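Local coordinates for intracellular growth locus, subunit C (Francisella tularensis subsp. tularensis, PDB 2QWU), which is thought to support growth of the bacterium inside host cells, probably as a tube-like component of a type VI-related secretion system, at residues T8-Q11 / G15-I18; C34-D39 / I141-L146; L41-E46 / T101-K106; D23-I28 / T163-V168; N51-D56 / T62-A67. The protein carries 2 engineered substitutions. All coordinates share one frame; numbering follows the deposited sequence.

Interaction 1: residues T8-Q11 / G15-I18; sequences TRQQ and GETI
Gln11 lays the methylene part of its side chain against the carboxylate of Glu16, with Gln11 CG lying 3.6 Å from Glu16 OE1. The two extended chains cross obliquely, and their amide and carboxylate planes stand 52° apart, so the groups overlap at an angle rather than stack. Glu16 arrives here because its CG is anti to the backbone N (chi1 -172°), which carries the chain back over the Gln11 CA and CG. The backbones meet as well. Gln11 O accepts Glu16 N at 3.2 Å, in the carbonyl plane, and takes a weak bond from Gly15 N at 3.1 Å. This is the carboxy-terminal end of helix 9-14, where Gly15 breaks out of the helix with a positive phi. A water donates to Gln11 O at 2.8 Å and to Glu16 O at 2.7 Å, bridging the helix end to the outgoing chain. At the other end Thr8 is the N-cap, its OG1 accepting from Gln11 N at 3.2 Å with an N-H...O angle of 160°. Past Glu16 the chain enters strand 18-21, and Thr17 OG1 bonds to Thr79 OG1.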
# COMPACT_ATOMS: atom_id res chain seq x y z
N THR A 8 -13.83 0.53 10.56
CA THR A 8 -14.73 0.55 11.73
C THR A 8 -14.51 -0.64 12.67
O THR A 8 -14.12 -1.72 12.23
CB THR A 8 -16.27 0.52 11.27
OG1 THR A 8 -16.54 -0.73 10.61
CG2 THR A 8 -16.55 1.68 10.30
N ARG A 9 -14.77 -0.44 13.96
CA ARG A 9 -14.62 -1.53 14.93
C ARG A 9 -15.49 -2.73 14.52
O ARG A 9 -15.07 -3.88 14.66
CB ARG A 9 -14.99 -1.04 16.32
CG ARG A 9 -14.95 -2.14 17.37
CD ARG A 9 -13.63 -2.90 17.38
NE ARG A 9 -12.49 -2.01 17.56
CZ ARG A 9 -11.23 -2.42 17.63
NH1 ARG A 9 -10.95 -3.72 17.51
NH2 ARG A 9 -10.25 -1.53 17.81
N GLN A 10 -16.70 -2.46 14.02
CA GLN A 10 -17.59 -3.52 13.53
C GLN A 10 -16.91 -4.39 12.45
O GLN A 10 -16.99 -5.61 12.50
CB GLN A 10 -18.87 -2.91 12.97
CG GLN A 10 -19.73 -3.89 12.13
CD GLN A 10 -20.43 -4.96 12.96
OE1 GLN A 10 -20.74 -4.75 14.15
NE2 GLN A 10 -20.71 -6.11 12.34
N GLN A 11 -16.27 -3.78 11.45
CA GLN A 11 -15.57 -4.57 10.44
C GLN A 11 -14.52 -5.49 11.06
O GLN A 11 -14.37 -6.64 10.67
CB GLN A 11 -14.83 -3.67 9.44
CG GLN A 11 -15.69 -3.12 8.32
CD GLN A 11 -14.97 -2.06 7.55
OE1 GLN A 11 -14.56 -2.26 6.39
NE2 GLN A 11 -14.79 -0.91 8.19
N GLY A 15 -14.98 -9.66 11.04
CA GLY A 15 -14.20 -10.34 10.03
C GLY A 15 -14.63 -10.01 8.60
O GLY A 15 -14.38 -10.76 7.66
N GLU A 16 -15.25 -8.85 8.46
CA GLU A 16 -15.73 -8.34 7.20
C GLU A 16 -14.52 -7.85 6.40
O GLU A 16 -13.45 -7.64 6.95
CB GLU A 16 -16.65 -7.16 7.53
CG GLU A 16 -17.44 -6.55 6.36
CD GLU A 16 -18.30 -5.33 6.77
OE1 GLU A 16 -18.66 -5.20 7.96
OE2 GLU A 16 -18.63 -4.50 5.88
N THR A 17 -14.72 -7.64 5.10
CA THR A 17 -13.66 -7.06 4.27
C THR A 17 -13.21 -5.68 4.80
O THR A 17 -14.05 -4.85 5.22
CB THR A 17 -14.18 -6.91 2.84
OG1 THR A 17 -14.40 -8.20 2.31
CG2 THR A 17 -13.13 -6.20 1.94
N ILE A 18 -11.89 -5.44 4.81
CA ILE A 18 -11.32 -4.18 5.27
C ILE A 18 -10.91 -3.50 3.98
O ILE A 18 -10.32 -4.14 3.06
CB ILE A 18 -10.07 -4.43 6.17
CG1 ILE A 18 -10.51 -5.11 7.48
CG2 ILE A 18 -9.36 -3.13 6.49
CD1 ILE A 18 -9.36 -5.37 8.41
O HOH W 1 -12.20 -7.81 9.31

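Interaction 2: residues C34-D39 / I141-L146; sequences CRMFID and IDLSNL. Engineered in segment 34-39: Met36 (natural residue Leu).
This is a buried, wholly apolar meeting of side chains near the centre of the chain, where Met36 of segment 34-39, which leads along strand 37-43, faces Leu143 in the loop between strands 137-138 and 147-150. Met36 is an engineered selenomethionine standing where the natural protein has leucine. Its CG lies beside the backbone N, opposite the carbonyl carbon, and the chain runs out to SE and then bends (chi3 64°), so that the terminal CE is the part that reaches across. The Met36 and Leu143 side chains cross at about a right angle, methyl against methyl. The separation of Met36 CE and Leu143 CD1, 3.2 Å, is shorter than ordinary carbon contact, so the exact place of the methyl is doubtful. The same CE lies 3.9 Å from Ile141 O, which accepts a hydrogen bond from Gln129 NE2. Val73 touches both Met36 and Leu143, and Val20 packs on Met36 and on Ile141, so neighbouring strands extend the apolar cluster.

Two overlapping turns shape the loop around Leu143. Ser144 OG donates to the syn lone pair of Asp142 OD1 at 2.7 Å, while Ser144 N meets the same oxygen on its anti side at 3.0 Å, an Asx turn. A type II turn from Leu143 to Leu146 overlaps it, closed by Leu146 N to Leu143 O at 3.0 Å. Leu143 N and Ser144 OG also bond Ser125, and what joins the loop to segment 34-39 across this contact is dispersion and the exclusion of water.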
# COMPACT_ATOMS: atom_id res chain seq x y z
N CYS A 34 -6.34 11.47 4.99
CA CYS A 34 -5.53 10.28 5.20
C CYS A 34 -4.54 10.02 4.06
O CYS A 34 -4.72 10.42 2.90
CB CYS A 34 -6.41 9.07 5.44
SG CYS A 34 -7.37 8.63 3.96
N ARG A 35 -3.40 9.43 4.44
CA ARG A 35 -2.40 9.10 3.43
C ARG A 35 -1.56 7.92 3.97
O ARG A 35 -1.31 7.80 5.18
CB ARG A 35 -1.51 10.30 3.05
CG ARG A 35 -0.31 10.65 4.07
CD ARG A 35 -0.79 11.09 5.40
NE ARG A 35 -1.66 12.26 5.37
CZ ARG A 35 -1.30 13.55 5.22
NH1 ARG A 35 -0.02 13.93 5.07
NH2 ARG A 35 -2.23 14.51 5.27
N MSE A 36 -1.15 7.05 3.06
CA MSE A 36 -0.34 5.88 3.40
C MSE A 36 0.80 5.77 2.43
O MSE A 36 0.65 6.00 1.25
CB MSE A 36 -1.19 4.60 3.34
CG MSE A 36 -2.15 4.44 4.47
SE MSE A 36 -3.07 2.75 4.27
CE MSE A 36 -1.70 1.79 4.45
N PHE A 37 2.00 5.49 2.94
CA PHE A 37 3.10 5.28 2.07
C PHE A 37 4.14 4.38 2.76
O PHE A 37 4.10 4.20 4.00
CB PHE A 37 3.68 6.63 1.61
CG PHE A 37 4.15 7.55 2.75
CD1 PHE A 37 5.42 7.39 3.30
CD2 PHE A 37 3.32 8.57 3.24
CE1 PHE A 37 5.89 8.27 4.34
CE2 PHE A 37 3.77 9.47 4.26
CZ PHE A 37 5.09 9.29 4.81
N ILE A 38 5.01 3.80 1.95
CA ILE A 38 6.00 2.86 2.48
C ILE A 38 7.42 3.25 2.09
O ILE A 38 7.66 3.75 0.99
CB ILE A 38 5.68 1.43 2.03
CG1 ILE A 38 5.50 1.39 0.49
CG2 ILE A 38 4.41 0.92 2.74
CD1 ILE A 38 5.27 -0.03 -0.08
N ASP A 39 8.38 2.99 2.97
CA ASP A 39 9.75 3.45 2.71
C ASP A 39 10.58 2.57 1.80
O ASP A 39 11.71 2.96 1.40
CB ASP A 39 10.49 3.77 4.04
CG ASP A 39 10.78 2.55 4.87
OD1 ASP A 39 10.46 1.43 4.42
OD2 ASP A 39 11.37 2.70 6.00
N ILE A 141 -3.95 1.03 8.87
CA ILE A 141 -3.43 -0.34 8.87
C ILE A 141 -1.88 -0.24 8.88
O ILE A 141 -1.30 0.53 8.11
CB ILE A 141 -3.74 -1.09 7.58
CG1 ILE A 141 -5.22 -1.12 7.31
CG2 ILE A 141 -3.15 -2.50 7.71
CD1 ILE A 141 -5.53 -1.92 6.01
N ASP A 142 -1.22 -1.06 9.69
CA ASP A 142 0.27 -1.10 9.69
C ASP A 142 0.69 -2.19 8.69
O ASP A 142 0.59 -3.39 8.96
CB ASP A 142 0.81 -1.43 11.11
CG ASP A 142 2.32 -1.30 11.20
OD1 ASP A 142 2.96 -1.23 10.13
OD2 ASP A 142 2.88 -1.26 12.35
N LEU A 143 1.15 -1.77 7.52
CA LEU A 143 1.53 -2.70 6.47
C LEU A 143 3.03 -3.06 6.52
O LEU A 143 3.52 -3.75 5.66
CB LEU A 143 1.25 -2.05 5.09
CG LEU A 143 -0.25 -1.80 4.85
CD1 LEU A 143 -0.41 -1.02 3.52
CD2 LEU A 143 -1.02 -3.13 4.83
N SER A 144 3.74 -2.57 7.53
CA SER A 144 5.18 -2.79 7.55
C SER A 144 5.60 -4.22 7.37
O SER A 144 5.12 -5.11 8.06
CB SER A 144 5.82 -2.22 8.85
OG SER A 144 5.45 -0.86 9.05
N ASN A 145 6.53 -4.41 6.42
CA ASN A 145 7.09 -5.70 6.12
C ASN A 145 6.18 -6.74 5.56
O ASN A 145 6.59 -7.89 5.47
CB ASN A 145 7.81 -6.24 7.35
CG ASN A 145 9.04 -5.40 7.68
OD1 ASN A 145 9.70 -4.89 6.77
ND2 ASN A 145 9.35 -5.24 8.96
N LEU A 146 4.97 -6.36 5.13
CA LEU A 146 4.07 -7.35 4.63
C LEU A 146 4.57 -7.92 3.31
O LEU A 146 5.01 -7.15 2.45
CB LEU A 146 2.68 -6.73 4.48
CG LEU A 146 1.55 -7.62 3.96
CD1 LEU A 146 1.11 -8.63 5.04
CD2 LEU A 146 0.32 -6.68 3.65

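Interaction 3: residues L41-E46 / T101-K106; sequences LTIAGE and TKIEEK
Lys106 on helix 97-114 stretches over the tip of the hairpin formed by strands 37-43 and 46-47, and its ammonium group is gripped there by two acceptors. Lys106 NZ donates to Ala44 O at 3.0 Å, with a C=O...N angle of 165° that places the nitrogen almost straight off the carbonyl. It also makes a salt bridge with Glu46 OE1 at 2.9 Å, where the carboxylate oxygen is met on its anti side and the donor sits 28° out of the plane. The lysine leaves the helix with CG trans to the amide nitrogen (chi1 -176°), heads toward the turn, then bends twice to bring NZ within bonding distance of both oxygens. On the way Lys106 CG passes 3.8 Å from Ala44 CB, so the aliphatic part packs as well.

The hairpin end is a type I' turn from Ile43 to Glu46, the classic two-residue reversal, in which Ile43 N bonds Glu46 O, and Glu46 N bonds Ile43 O, each at 2.8 Å. Ala44 bonds by its backbone to Lys119. Ala44 O takes no part in the Ile43-Glu46 pair of bonds, and the lysine takes it up. Deeper in, Ile43 CG2 and Ile103 CG2 meet at 4.3 Å, with Val107 of the same helix also on Ile43. Lys102 is engaged within the helix, its NZ bridging to Glu105 OE1 at 3.0 Å. One ammonium thus ties a neutral turn carbonyl and an acidic side chain to the helix; the carboxylate probably offsets the lysine charge and favours its protonated state, while the carbonyl takes a second N-H.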
# COMPACT_ATOMS: atom_id res chain seq x y z
N LEU A 41 9.95 -0.84 -1.38
CA LEU A 41 9.06 -1.70 -2.09
C LEU A 41 9.86 -2.54 -3.09
O LEU A 41 10.63 -2.02 -3.90
CB LEU A 41 7.99 -0.88 -2.88
CG LEU A 41 7.10 -1.70 -3.85
CD1 LEU A 41 6.19 -2.64 -3.12
CD2 LEU A 41 6.31 -0.71 -4.74
N THR A 42 9.67 -3.84 -3.01
CA THR A 42 10.27 -4.75 -3.96
C THR A 42 9.18 -5.53 -4.65
O THR A 42 8.30 -6.06 -4.00
CB THR A 42 11.22 -5.72 -3.27
OG1 THR A 42 12.17 -4.92 -2.57
CG2 THR A 42 11.96 -6.63 -4.33
N ILE A 43 9.26 -5.59 -5.99
CA ILE A 43 8.28 -6.34 -6.77
C ILE A 43 9.00 -7.32 -7.71
O ILE A 43 9.77 -6.89 -8.58
CB ILE A 43 7.40 -5.40 -7.64
CG1 ILE A 43 6.55 -4.49 -6.75
CG2 ILE A 43 6.43 -6.24 -8.51
CD1 ILE A 43 5.81 -3.41 -7.53
N ALA A 44 8.72 -8.61 -7.54
CA ALA A 44 9.33 -9.65 -8.38
C ALA A 44 10.86 -9.45 -8.36
O ALA A 44 11.54 -9.60 -9.37
CB ALA A 44 8.77 -9.55 -9.81
N GLY A 45 11.37 -9.08 -7.19
CA GLY A 45 12.79 -8.86 -7.03
C GLY A 45 13.32 -7.50 -7.46
O GLY A 45 14.52 -7.20 -7.25
N GLU A 46 12.49 -6.66 -8.06
CA GLU A 46 12.97 -5.35 -8.49
C GLU A 46 12.72 -4.38 -7.36
O GLU A 46 11.59 -4.25 -6.88
CB GLU A 46 12.26 -4.90 -9.76
CG GLU A 46 12.34 -5.91 -10.90
CD GLU A 46 13.77 -6.15 -11.40
OE1 GLU A 46 14.03 -7.27 -11.89
OE2 GLU A 46 14.61 -5.21 -11.33
N THR A 101 7.94 -0.85 -18.13
CA THR A 101 7.94 -2.01 -19.01
C THR A 101 8.77 -3.14 -18.41
O THR A 101 8.39 -4.29 -18.49
CB THR A 101 8.48 -1.62 -20.42
OG1 THR A 101 7.74 -0.50 -20.91
CG2 THR A 101 8.35 -2.83 -21.41
N LYS A 102 9.90 -2.82 -17.80
CA LYS A 102 10.74 -3.84 -17.21
C LYS A 102 10.12 -4.50 -15.98
O LYS A 102 10.29 -5.70 -15.74
CB LYS A 102 12.14 -3.27 -16.93
CG LYS A 102 12.78 -2.75 -18.26
CD LYS A 102 12.89 -3.86 -19.33
CE LYS A 102 12.21 -3.43 -20.63
NZ LYS A 102 12.44 -4.41 -21.74
N ILE A 103 9.36 -3.74 -15.20
CA ILE A 103 8.71 -4.37 -14.07
C ILE A 103 7.61 -5.31 -14.59
O ILE A 103 7.42 -6.42 -14.13
CB ILE A 103 8.08 -3.31 -13.12
CG1 ILE A 103 9.20 -2.50 -12.49
CG2 ILE A 103 7.22 -3.99 -12.09
CD1 ILE A 103 8.69 -1.36 -11.60
N GLU A 104 6.88 -4.85 -15.60
CA GLU A 104 5.80 -5.66 -16.11
C GLU A 104 6.32 -6.99 -16.64
O GLU A 104 5.71 -8.07 -16.42
CB GLU A 104 5.05 -4.92 -17.23
CG GLU A 104 4.26 -3.71 -16.82
CD GLU A 104 3.70 -2.93 -18.05
OE1 GLU A 104 4.29 -3.01 -19.17
OE2 GLU A 104 2.70 -2.21 -17.89
N GLU A 105 7.42 -6.91 -17.37
CA GLU A 105 8.04 -8.12 -17.94
C GLU A 105 8.57 -9.07 -16.90
O GLU A 105 8.50 -10.28 -17.06
CB GLU A 105 9.18 -7.75 -18.91
CG GLU A 105 8.67 -7.16 -20.23
CD GLU A 105 9.80 -6.67 -21.12
OE1 GLU A 105 10.99 -6.90 -20.76
OE2 GLU A 105 9.51 -6.03 -22.16
N LYS A 106 9.16 -8.53 -15.85
CA LYS A 106 9.70 -9.36 -14.78
C LYS A 106 8.57 -10.06 -14.04
O LYS A 106 8.65 -11.25 -13.73
CB LYS A 106 10.51 -8.49 -13.82
CG LYS A 106 11.20 -9.30 -12.72
CD LYS A 106 12.30 -10.22 -13.31
CE LYS A 106 13.00 -11.04 -12.23
NZ LYS A 106 13.75 -10.11 -11.30

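Interaction 4: residues D23-I28 / T163-V168; sequences DPTACI and TELMGV
Three beta turns meet here with their side chains alone, and the odd partner is Thr25, which offers its methyl rather than its hydroxyl to Leu165. Thr25 CG2 rests 3.8 Å from Leu165 CB; OG1 takes the crowded position between the backbone N and carbonyl carbon (chi1 58°), leaving the methyl to face the leucine. The two chains lie aslant. Leu165 CD1 comes over Pro24 CB, also at 3.8 Å, so its CD1 meets both Pro24 CB and, at 4.2 Å, Thr25 CG2. A second and looser pair stands next to it, Ile28 CD1 opposite Met166 CG at 4.2 Å.

Overlapping type I turns, Asp23 to Ala26 and Thr25 to Ile28, line up Pro24, Thr25 and Ile28 on one face. Across from them a type I turn from Glu164 to Gly167 presents Leu165 and Met166. It overlaps an ST turn in which Thr163 OG1 accepts Leu165 N at 3.1 Å. Tyr175 of strand 173-184 links the two loops: Leu165 and Met166 pack on it, and its OH bonds Pro24 O. The contact joins the loop after strand 18-21 to the one after strand 157-162, near the surface. With only carbon atoms meeting across the contact, it rests on dispersion and shelter of carbon from solvent, and the backbone bonds of the turns hold the loops' shape.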
# COMPACT_ATOMS: atom_id res chain seq x y z
N ASP A 23 -6.83 9.62 -1.50
CA ASP A 23 -6.71 10.35 -2.77
C ASP A 23 -5.37 9.87 -3.44
O ASP A 23 -4.41 9.56 -2.75
CB ASP A 23 -6.67 11.84 -2.49
CG ASP A 23 -8.04 12.40 -2.17
OD1 ASP A 23 -9.06 11.69 -2.47
OD2 ASP A 23 -8.12 13.53 -1.63
N PRO A 24 -5.31 9.80 -4.79
CA PRO A 24 -4.07 9.33 -5.44
C PRO A 24 -2.77 10.05 -5.05
O PRO A 24 -1.75 9.41 -4.95
CB PRO A 24 -4.36 9.49 -6.94
CG PRO A 24 -5.84 9.41 -6.99
CD PRO A 24 -6.32 10.20 -5.79
N THR A 25 -2.81 11.37 -4.82
CA THR A 25 -1.58 12.04 -4.42
C THR A 25 -1.66 12.48 -2.96
O THR A 25 -1.02 13.45 -2.56
CB THR A 25 -1.28 13.26 -5.31
OG1 THR A 25 -2.38 14.17 -5.22
CG2 THR A 25 -1.03 12.83 -6.76
N ALA A 26 -2.42 11.75 -2.15
CA ALA A 26 -2.53 12.10 -0.74
C ALA A 26 -1.17 12.12 -0.01
O ALA A 26 -1.02 12.86 0.98
CB ALA A 26 -3.47 11.14 -0.01
N CYS A 27 -0.22 11.32 -0.51
CA CYS A 27 1.12 11.22 0.10
C CYS A 27 1.95 12.51 0.01
O CYS A 27 2.99 12.63 0.67
CB CYS A 27 1.91 10.03 -0.53
SG CYS A 27 2.26 10.16 -2.30
N ILE A 28 1.53 13.47 -0.84
CA ILE A 28 2.25 14.71 -0.92
C ILE A 28 1.34 15.89 -0.64
O ILE A 28 0.11 15.77 -0.56
CB ILE A 28 2.96 14.90 -2.30
CG1 ILE A 28 1.91 15.00 -3.43
CG2 ILE A 28 3.98 13.77 -2.49
CD1 ILE A 28 2.48 15.37 -4.85
N THR A 163 0.55 8.46 -15.25
CA THR A 163 -0.39 9.56 -15.02
C THR A 163 0.39 10.88 -15.10
O THR A 163 1.63 10.89 -15.11
CB THR A 163 -1.05 9.52 -13.60
OG1 THR A 163 -0.13 10.08 -12.64
CG2 THR A 163 -1.45 8.11 -13.23
N GLU A 164 -0.33 11.99 -15.17
CA GLU A 164 0.29 13.30 -15.17
C GLU A 164 0.08 13.94 -13.80
O GLU A 164 0.28 15.14 -13.65
CB GLU A 164 -0.35 14.21 -16.26
CG GLU A 164 -0.08 13.74 -17.68
CD GLU A 164 1.40 13.53 -17.96
OE1 GLU A 164 2.22 14.41 -17.59
OE2 GLU A 164 1.75 12.49 -18.53
N LEU A 165 -0.31 13.16 -12.80
CA LEU A 165 -0.57 13.72 -11.48
C LEU A 165 0.57 14.47 -10.80
O LEU A 165 0.31 15.37 -9.99
CB LEU A 165 -1.06 12.63 -10.54
CG LEU A 165 -2.44 12.08 -10.86
CD1 LEU A 165 -2.70 10.86 -10.02
CD2 LEU A 165 -3.48 13.16 -10.57
N MSE A 166 1.80 14.06 -11.05
CA MSE A 166 2.97 14.74 -10.48
C MSE A 166 3.79 15.31 -11.65
O MSE A 166 4.99 15.52 -11.57
CB MSE A 166 3.82 13.76 -9.67
CG MSE A 166 3.16 13.27 -8.37
SE MSE A 166 4.29 12.21 -7.29
CE MSE A 166 5.55 12.12 -8.11
N GLY A 167 3.12 15.56 -12.76
CA GLY A 167 3.86 16.04 -13.92
C GLY A 167 4.99 15.10 -14.35
O GLY A 167 4.97 13.87 -14.11
N VAL A 168 5.98 15.65 -15.02
CA VAL A 168 7.12 14.86 -15.43
C VAL A 168 8.30 15.46 -14.72
O VAL A 168 8.55 16.66 -14.85
CB VAL A 168 7.30 14.93 -16.97
CG1 VAL A 168 8.50 14.11 -17.41
CG2 VAL A 168 6.01 14.42 -17.63

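Interaction 5: residues N51-D56 / T62-A67; sequences NIVAID and TKADSA
The two backbones run roughly antiparallel, 146° apart end to end, and come closest where the CA atoms of Val53 and Ala67 are 4.1 Å apart. At that point Ile52 O lies 3.5 Å from Ala67 CA in a bent CA-H...O contact of 120° at the hydrogen. Val53 is the centre of an inverse gamma turn, and its side chain is the wedge of the contact. Its chi1 of -176° sets CG1 across from the amide nitrogen and CG2 beside it, and the two methyls face adjacent parts of the other chain: Val53 CG1 sits 3.7 Å from Ser66 O and also near Ala64 CB, while Val53 CG2 lies 3.7 Å from Asp65 O. Both branches therefore rest near carbonyl oxygens as well as carbon. Ala64 CB points in from the other segment and receives Ile55 CD1 at 3.5 Å, the bent end of that isoleucine reaching over to it. At the opposite end, Ala67 CB settles against the backbone of Asn51, 3.6 Å from its CA. The Asn51 amide itself is occupied beyond the contact, ND2 donating to Leu94 O.

Asp65 and Ser66 point their CB atoms away, and Ala64 and Ala67 supply the touching methyls. Just after Ala67, Thr68 and Ala69 take backbone bonds with Ile52, and Asn51 and Ile52 together face Ala69. This is a classic beta bulge, at the root of a long irregular excursion, which leaves after strand 46-47 and folds back on itself before entering strand 71-79.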
# COMPACT_ATOMS: atom_id res chain seq x y z
N ASN A 51 12.25 7.65 -3.82
CA ASN A 51 12.38 8.94 -4.46
C ASN A 51 11.17 9.86 -4.34
O ASN A 51 11.07 10.88 -5.04
CB ASN A 51 12.69 8.72 -5.95
CG ASN A 51 11.58 7.95 -6.66
OD1 ASN A 51 10.61 7.59 -6.03
ND2 ASN A 51 11.75 7.69 -7.95
N ILE A 52 10.24 9.53 -3.46
CA ILE A 52 9.09 10.38 -3.30
C ILE A 52 9.20 11.08 -1.98
O ILE A 52 9.46 10.42 -0.95
CB ILE A 52 7.76 9.56 -3.31
CG1 ILE A 52 7.59 8.86 -4.67
CG2 ILE A 52 6.60 10.49 -2.94
CD1 ILE A 52 6.46 7.79 -4.65
N VAL A 53 9.06 12.41 -2.00
CA VAL A 53 9.11 13.18 -0.74
C VAL A 53 7.70 13.15 -0.15
O VAL A 53 6.91 14.10 -0.33
CB VAL A 53 9.62 14.61 -0.99
CG1 VAL A 53 9.76 15.34 0.32
CG2 VAL A 53 11.00 14.53 -1.69
N ALA A 54 7.38 12.03 0.50
CA ALA A 54 6.04 11.82 1.07
C ALA A 54 5.93 12.49 2.41
O ALA A 54 6.92 12.56 3.22
CB ALA A 54 5.74 10.33 1.18
N ILE A 55 4.74 12.99 2.66
CA ILE A 55 4.49 13.78 3.87
C ILE A 55 3.61 13.02 4.88
O ILE A 55 2.46 12.65 4.57
CB ILE A 55 3.78 15.10 3.46
CG1 ILE A 55 4.57 15.85 2.37
CG2 ILE A 55 3.51 15.94 4.74
CD1 ILE A 55 5.96 16.35 2.85
N ASP A 56 4.17 12.73 6.06
CA ASP A 56 3.44 12.03 7.11
C ASP A 56 2.34 13.00 7.66
O ASP A 56 2.43 14.22 7.53
CB ASP A 56 4.41 11.58 8.24
CG ASP A 56 3.90 10.38 9.04
OD1 ASP A 56 2.94 9.70 8.59
OD2 ASP A 56 4.47 10.05 10.12
N THR A 62 7.46 22.38 4.75
CA THR A 62 8.59 23.29 4.49
C THR A 62 9.89 22.70 5.03
O THR A 62 10.97 23.18 4.70
CB THR A 62 8.39 24.68 5.15
OG1 THR A 62 8.45 24.57 6.57
CG2 THR A 62 7.08 25.28 4.75
N LYS A 63 9.77 21.70 5.89
CA LYS A 63 10.94 21.05 6.42
C LYS A 63 11.22 19.74 5.67
O LYS A 63 12.23 19.09 5.91
CB LYS A 63 10.76 20.75 7.90
CG LYS A 63 10.90 21.97 8.78
CD LYS A 63 10.63 21.59 10.22
CE LYS A 63 10.72 22.80 11.11
NZ LYS A 63 10.01 22.53 12.42
N ALA A 64 10.32 19.35 4.77
CA ALA A 64 10.50 18.11 4.01
C ALA A 64 11.51 18.33 2.89
O ALA A 64 11.35 19.23 2.07
CB ALA A 64 9.18 17.68 3.42
N ASP A 65 12.56 17.53 2.85
CA ASP A 65 13.51 17.72 1.78
C ASP A 65 13.95 16.40 1.15
O ASP A 65 13.89 16.24 -0.08
CB ASP A 65 14.68 18.53 2.29
CG ASP A 65 15.25 17.98 3.58
OD1 ASP A 65 14.52 17.31 4.34
OD2 ASP A 65 16.46 18.24 3.83
N SER A 66 14.32 15.43 1.96
CA SER A 66 14.77 14.18 1.39
C SER A 66 13.61 13.23 1.12
O SER A 66 12.57 13.34 1.74
CB SER A 66 15.78 13.50 2.30
OG SER A 66 15.12 12.99 3.46
N ALA A 67 13.81 12.32 0.18
CA ALA A 67 12.77 11.33 -0.15
C ALA A 67 12.50 10.46 1.06
O ALA A 67 13.41 10.05 1.80
CB ALA A 67 13.22 10.46 -1.28

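Interaction 2 lies nearest the centre of the chain and is buried and apolar. Interaction 3 is farther out but still largely buried, and it alone of the five is bound by a salt bridge; the two share strand 37-43. Interactions 1 and 4 are surface contacts of contrasting chemistry, backbone bonds and a water at a helix end against plain carbon packing between turns. Interaction 5 is intermediate, partly buried, with methyls against backbone. Interactions 2, 4 and 5 form a connected group: Arg35 NH1 reaches Ile55 O at 2.8 Å, and Cys27 O reaches Ile55 N at 2.7 Å, both probable hydrogen bonds. Interaction 1 joins interaction 2 through Ile18 and Ile141, whereas interaction 3 stands across the chain's centre from interaction 1.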